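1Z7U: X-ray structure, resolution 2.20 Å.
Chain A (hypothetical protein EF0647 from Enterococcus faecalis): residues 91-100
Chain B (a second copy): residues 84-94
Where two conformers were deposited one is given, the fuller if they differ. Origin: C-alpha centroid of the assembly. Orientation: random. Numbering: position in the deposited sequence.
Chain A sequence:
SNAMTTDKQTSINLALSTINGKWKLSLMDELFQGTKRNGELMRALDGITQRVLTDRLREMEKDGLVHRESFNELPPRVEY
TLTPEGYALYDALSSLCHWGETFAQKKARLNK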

ATOM      1  N   ASP A  91       9.816  -0.800   0.296  1.00 23.51           N
ATOM      2  CA  ASP A  91       9.539  -1.408   1.608  1.00 23.88           C
ATOM      3  C   ASP A  91       8.063  -1.407   2.011  1.00 22.97           C
ATOM      4  O   ASP A  91       7.574  -2.396   2.560  1.00 22.99           O
ATOM      5  CB  ASP A  91      10.340  -0.697   2.701  1.00 25.06           C
ATOM      6  CG  ASP A  91      11.835  -1.014   2.652  1.00 28.53           C
ATOM      7  OD1 ASP A  91      12.259  -1.954   1.925  1.00 30.66           O
ATOM      8  OD2 ASP A  91      12.591  -0.319   3.380  1.00 33.19           O
ATOM      9  N   ALA A  92       7.370  -0.293   1.761  1.00 22.31           N
ATOM     10  CA  ALA A  92       5.919  -0.187   2.003  1.00 21.30           C
ATOM     11  C   ALA A  92       5.150  -1.173   1.138  1.00 20.92           C
ATOM     12  O   ALA A  92       4.221  -1.824   1.609  1.00 20.93           O
ATOM     13  CB  ALA A  92       5.416   1.247   1.749  1.00 20.48           C
ATOM     14  N   LEU A  93       5.534  -1.272  -0.132  1.00 20.78           N
ATOM     15  CA  LEU A  93       4.906  -2.232  -1.047  1.00 20.41           C
ATOM     16  C   LEU A  93       5.187  -3.692  -0.686  1.00 20.51           C
ATOM     17  O   LEU A  93       4.304  -4.549  -0.854  1.00 19.77           O
ATOM     18  CB  LEU A  93       5.285  -1.942  -2.501  1.00 20.38           C
ATOM     19  CG  LEU A  93       4.754  -0.633  -3.110  1.00 20.64           C
ATOM     20  CD1 LEU A  93       5.199  -0.502  -4.562  1.00 20.29           C
ATOM     21  CD2 LEU A  93       3.245  -0.522  -3.017  1.00 20.83           C
ATOM     22  N   SER A  94       6.401  -3.972  -0.199  1.00 20.42           N
ATOM     23  CA  SER A  94       6.761  -5.329   0.254  1.00 20.69           C
ATOM     24  C   SER A  94       5.960  -5.747   1.471  1.00 20.25           C
ATOM     25  O   SER A  94       5.588  -6.903   1.580  1.00 20.09           O
ATOM     26  CB  SER A  94       8.255  -5.456   0.580  1.00 20.70           C
ATOM     27  OG  SER A  94       9.025  -5.343  -0.587  1.00 22.79           O
ATOM     28  N   SER A  95       5.703  -4.808   2.378  1.00 20.57           N
ATOM     29  CA  SER A  95       4.830  -5.047   3.545  1.00 20.96           C
ATOM     30  C   SER A  95       3.397  -5.411   3.153  1.00 21.05           C
ATOM     31  O   SER A  95       2.835  -6.340   3.714  1.00 21.63           O
ATOM     32  CB  SER A  95       4.818  -3.831   4.463  1.00 20.92           C
ATOM     33  OG  SER A  95       6.114  -3.591   4.971  1.00 23.80           O
ATOM     34  N   LEU A  96       2.816  -4.674   2.202  1.00 20.99           N
ATOM     35  CA  LEU A  96       1.507  -4.993   1.622  1.00 21.67           C
ATOM     36  C   LEU A  96       1.519  -6.329   0.900  1.00 21.60           C
ATOM     37  O   LEU A  96       0.579  -7.131   0.995  1.00 21.50           O
ATOM     38  CB  LEU A  96       1.108  -3.940   0.582  1.00 21.45           C
ATOM     39  CG  LEU A  96       0.576  -2.594   1.028  1.00 23.72           C
ATOM     40  CD1 LEU A  96       0.114  -1.845  -0.202  1.00 22.80           C
ATOM     41  CD2 LEU A  96      -0.590  -2.776   2.009  1.00 24.49           C
ATOM     42  N   CYS A  97       2.583  -6.550   0.138  1.00 21.43           N
ATOM     43  CA  CYS A  97       2.745  -7.808  -0.539  1.00 20.91           C
ATOM     44  C   CYS A  97       2.708  -8.944   0.481  1.00 20.62           C
ATOM     45  O   CYS A  97       2.029  -9.928   0.277  1.00 20.03           O
ATOM     46  CB  CYS A  97       4.054  -7.822  -1.323  1.00 20.57           C
ATOM     47  SG  CYS A  97       4.360  -9.392  -2.074  1.00 22.61           S
ATOM     48  N   HIS A  98       3.446  -8.779   1.578  1.00 21.14           N
ATOM     49  CA  HIS A  98       3.555  -9.784   2.624  1.00 22.16           C
ATOM     50  C   HIS A  98       2.179 -10.006   3.267  1.00 21.92           C
ATOM     51  O   HIS A  98       1.747 -11.137   3.455  1.00 22.36           O
ATOM     52  CB  HIS A  98       4.598  -9.325   3.656  1.00 23.03           C
ATOM     53  CG  HIS A  98       5.093 -10.409   4.566  1.00 26.65           C
ATOM     54  ND1 HIS A  98       4.286 -11.421   5.040  1.00 32.08           N
ATOM     55  CD2 HIS A  98       6.303 -10.601   5.143  1.00 30.52           C
ATOM     56  CE1 HIS A  98       4.983 -12.207   5.840  1.00 31.63           C
ATOM     57  NE2 HIS A  98       6.210 -11.729   5.923  1.00 30.98           N
ATOM     58  N   TRP A  99       1.472  -8.921   3.565  1.00 21.40           N
ATOM     59  CA  TRP A  99       0.096  -9.031   4.011  1.00 20.97           C
ATOM     60  C   TRP A  99      -0.802  -9.850   3.055  1.00 21.59           C
ATOM     61  O   TRP A  99      -1.494 -10.789   3.493  1.00 21.07           O
ATOM     62  CB  TRP A  99      -0.520  -7.647   4.273  1.00 19.75           C
ATOM     63  CG  TRP A  99      -1.668  -7.786   5.167  1.00 18.87           C
ATOM     64  CD1 TRP A  99      -1.648  -7.744   6.524  1.00 18.16           C
ATOM     65  CD2 TRP A  99      -3.021  -8.088   4.787  1.00 18.22           C
ATOM     66  NE1 TRP A  99      -2.912  -7.968   7.020  1.00 19.49           N
ATOM     67  CE2 TRP A  99      -3.771  -8.184   5.971  1.00 19.00           C
ATOM     68  CE3 TRP A  99      -3.668  -8.278   3.563  1.00 17.15           C
ATOM     69  CZ2 TRP A  99      -5.128  -8.466   5.966  1.00 18.19           C
ATOM     70  CZ3 TRP A  99      -5.028  -8.542   3.559  1.00 17.80           C
ATOM     71  CH2 TRP A  99      -5.737  -8.640   4.750  1.00 18.75           C
ATOM     72  N   GLY A 100      -0.818  -9.486   1.772  1.00 21.77           N
ATOM     73  CA  GLY A 100      -1.679 -10.173   0.804  1.00 22.95           C
ATOM     74  C   GLY A 100      -1.338 -11.640   0.587  1.00 24.28           C
ATOM     75  O   GLY A 100      -2.195 -12.445   0.269  1.00 25.30           O
TER
ATOM     76  N   PRO B  84      -4.618  -8.662  15.174  1.00 22.48           N
ATOM     77  CA  PRO B  84      -3.192  -8.519  14.771  1.00 22.20           C
ATOM     78  C   PRO B  84      -2.943  -8.345  13.238  1.00 21.93           C
ATOM     79  O   PRO B  84      -2.043  -7.598  12.854  1.00 22.23           O
ATOM     80  CB  PRO B  84      -2.531  -9.800  15.318  1.00 21.66           C
ATOM     81  CG  PRO B  84      -3.415 -10.159  16.524  1.00 22.42           C
ATOM     82  CD  PRO B  84      -4.830  -9.846  16.042  1.00 22.12           C
ATOM     83  N   GLU B  85      -3.744  -9.031  12.421  0.50 21.58           N
ATOM     84  CA  GLU B  85      -3.714  -8.917  10.961  0.50 21.12           C
ATOM     85  C   GLU B  85      -4.169  -7.523  10.523  0.50 20.98           C
ATOM     86  O   GLU B  85      -3.562  -6.901   9.641  0.50 21.13           O
ATOM     87  CB  GLU B  85      -4.616  -9.985  10.318  0.50 21.33           C
ATOM     88  CG  GLU B  85      -4.148 -11.446  10.475  0.50 21.15           C
ATOM     89  CD  GLU B  85      -4.182 -11.949  11.916  0.50 22.35           C
ATOM     90  OE1 GLU B  85      -5.154 -11.660  12.650  0.50 21.12           O
ATOM     91  OE2 GLU B  85      -3.226 -12.646  12.319  0.50 24.64           O
ATOM     92  N   GLY B  86      -5.234  -7.041  11.158  1.00 20.64           N
ATOM     93  CA  GLY B  86      -5.770  -5.710  10.935  1.00 19.57           C
ATOM     94  C   GLY B  86      -4.729  -4.641  11.206  1.00 19.43           C
ATOM     95  O   GLY B  86      -4.553  -3.710  10.401  1.00 18.63           O
ATOM     96  N   TYR B  87      -4.034  -4.774  12.339  1.00 18.96           N
ATOM     97  CA  TYR B  87      -2.911  -3.895  12.681  1.00 19.27           C
ATOM     98  C   TYR B  87      -1.737  -3.991  11.703  1.00 19.80           C
ATOM     99  O   TYR B  87      -1.103  -2.986  11.395  1.00 20.74           O
ATOM    100  CB  TYR B  87      -2.414  -4.155  14.107  1.00 19.53           C
ATOM    101  CG  TYR B  87      -3.255  -3.472  15.179  1.00 18.77           C
ATOM    102  CD1 TYR B  87      -3.966  -4.220  16.111  1.00 16.75           C
ATOM    103  CD2 TYR B  87      -3.345  -2.075  15.239  1.00 17.77           C
ATOM    104  CE1 TYR B  87      -4.754  -3.589  17.103  1.00 18.05           C
ATOM    105  CE2 TYR B  87      -4.121  -1.438  16.225  1.00 18.28           C
ATOM    106  CZ  TYR B  87      -4.821  -2.208  17.149  1.00 17.36           C
ATOM    107  OH  TYR B  87      -5.566  -1.584  18.129  1.00 19.74           O
ATOM    108  N   ALA B  88      -1.464  -5.190  11.209  1.00 19.62           N
ATOM    109  CA  ALA B  88      -0.395  -5.385  10.233  1.00 19.54           C
ATOM    110  C   ALA B  88      -0.707  -4.671   8.922  1.00 19.31           C
ATOM    111  O   ALA B  88       0.166  -4.035   8.364  1.00 20.11           O
ATOM    112  CB  ALA B  88      -0.143  -6.877  10.004  1.00 18.82           C
ATOM    113  N   LEU B  89      -1.950  -4.773   8.445  1.00 19.42           N
ATOM    114  CA  LEU B  89      -2.388  -4.071   7.243  1.00 19.08           C
ATOM    115  C   LEU B  89      -2.413  -2.564   7.444  1.00 19.56           C
ATOM    116  O   LEU B  89      -1.995  -1.809   6.559  1.00 19.64           O
ATOM    117  CB  LEU B  89      -3.753  -4.587   6.741  1.00 18.76           C
ATOM    118  CG  LEU B  89      -4.271  -3.981   5.422  1.00 19.26           C
ATOM    119  CD1 LEU B  89      -3.311  -4.194   4.206  1.00 17.69           C
ATOM    120  CD2 LEU B  89      -5.683  -4.449   5.077  1.00 18.50           C
ATOM    121  N   TYR B  90      -2.893  -2.125   8.606  1.00 20.31           N
ATOM    122  CA  TYR B  90      -2.843  -0.707   8.973  1.00 20.84           C
ATOM    123  C   TYR B  90      -1.408  -0.111   8.945  1.00 20.87           C
ATOM    124  O   TYR B  90      -1.213   1.004   8.431  1.00 20.65           O
ATOM    125  CB  TYR B  90      -3.532  -0.477  10.324  1.00 21.87           C
ATOM    126  CG  TYR B  90      -3.440   0.937  10.831  1.00 22.41           C
ATOM    127  CD1 TYR B  90      -4.528   1.793  10.756  1.00 24.31           C
ATOM    128  CD2 TYR B  90      -2.264   1.419  11.395  1.00 24.53           C
ATOM    129  CE1 TYR B  90      -4.442   3.099  11.228  1.00 24.47           C
ATOM    130  CE2 TYR B  90      -2.165   2.737  11.858  1.00 23.11           C
ATOM    131  CZ  TYR B  90      -3.260   3.553  11.774  1.00 22.93           C
ATOM    132  OH  TYR B  90      -3.179   4.847  12.246  1.00 26.37           O
ATOM    133  N   ASP B  91      -0.438  -0.855   9.484  0.50 20.82           N
ATOM    134  CA  ASP B  91       0.970  -0.439   9.477  0.50 20.75           C
ATOM    135  C   ASP B  91       1.479  -0.273   8.045  0.50 20.43           C
ATOM    136  O   ASP B  91       2.135   0.710   7.720  0.50 20.27           O
ATOM    137  CB  ASP B  91       1.847  -1.455  10.221  0.50 20.92           C
ATOM    138  CG  ASP B  91       1.611  -1.467  11.732  0.50 22.07           C
ATOM    139  OD1 ASP B  91       0.957  -0.545  12.274  0.50 23.38           O
ATOM    140  OD2 ASP B  91       2.091  -2.421  12.388  0.50 23.06           O
ATOM    141  N   ALA B  92       1.154  -1.243   7.197  1.00 20.50           N
ATOM    142  CA  ALA B  92       1.575  -1.254   5.803  1.00 20.49           C
ATOM    143  C   ALA B  92       0.937  -0.107   5.001  1.00 20.80           C
ATOM    144  O   ALA B  92       1.608   0.551   4.200  1.00 21.52           O
ATOM    145  CB  ALA B  92       1.254  -2.618   5.182  1.00 20.79           C
ATOM    146  N   LEU B  93      -0.347   0.151   5.228  1.00 20.76           N
ATOM    147  CA  LEU B  93      -0.990   1.306   4.626  1.00 20.61           C
ATOM    148  C   LEU B  93      -0.446   2.630   5.145  1.00 21.34           C
ATOM    149  O   LEU B  93      -0.368   3.597   4.379  1.00 21.03           O
ATOM    150  CB  LEU B  93      -2.502   1.251   4.797  1.00 20.51           C
ATOM    151  CG  LEU B  93      -3.208   0.069   4.133  1.00 20.18           C
ATOM    152  CD1 LEU B  93      -4.580  -0.160   4.791  1.00 18.33           C
ATOM    153  CD2 LEU B  93      -3.313   0.270   2.621  1.00 20.56           C
ATOM    154  N   SER B  94      -0.059   2.681   6.428  1.00 21.47           N
ATOM    155  CA  SER B  94       0.561   3.899   6.985  1.00 22.09           C
ATOM    156  C   SER B  94       1.868   4.290   6.313  1.00 21.65           C
ATOM    157  O   SER B  94       2.145   5.475   6.148  1.00 21.64           O
ATOM    158  CB  SER B  94       0.806   3.779   8.484  1.00 22.11           C
ATOM    159  OG  SER B  94      -0.422   3.648   9.160  1.00 24.29           O
TER

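The two stretches are helical segments from two copies of the same protein, and they pack in a nearly antiparallel fashion: their N-to-C directions differ by 156° and their axes approach to 8.5 Å. The register pairs Ser95(A) with Ala92(B), whose CA atoms lie 5.5 Å apart, and Trp99(A) with Leu89(B), at 6.4 Å between CA atoms. Together the segments bury 364 Å², most of it through Trp99(A), Ala92(B) and the leucines beside them.

Trp99(A), the residue with the largest covered area, makes both polar and apolar contacts. Its indole NE1 donates a hydrogen bond to Glu85(B) O at 2.9 Å, with an N-H...O angle of 147°. That carbonyl also accepts the helical bond from Leu89(B) N, at 2.9 Å, so the indole adds a second donor to an oxygen already engaged in its own helix. The same ring lies against Leu89(B), whose CB sits 3.7 Å from the centroid of the five-membered ring of Trp99(A) and only 17° off its normal, a CH-pi contact over the face. Ala88(B) CB meets the ring edge, 3.9 Å from Trp99(A) CD1. The indole thus satisfies its single polar hydrogen while Leu89(B) covers one face of the ring and Ala88(B) lies at its edge.

One turn back along chain A, Ser95(A) and Leu96(A) meet Ala92(B), whose CA-to-CB bond points toward the partner helix. Its small methyl fits between two side chains, with Ala92(B) CB 3.8 Å from Ser95(A) CB and 3.7 Å from Leu96(A) CD2. The CA-to-CB bond of Leu96(A) points sideways, but the end of the side chain reaches the interface, where Leu96(A) CD2 also packs 3.8 Å from Leu89(B) CD1 and 4.1 Å from Leu93(B) CD2. The contacts of Leu96(A) are apolar, and Ser95(A) meets Ala92(B) through its CB; the indole-to-carbonyl bond is the only hydrogen bond between the stretches.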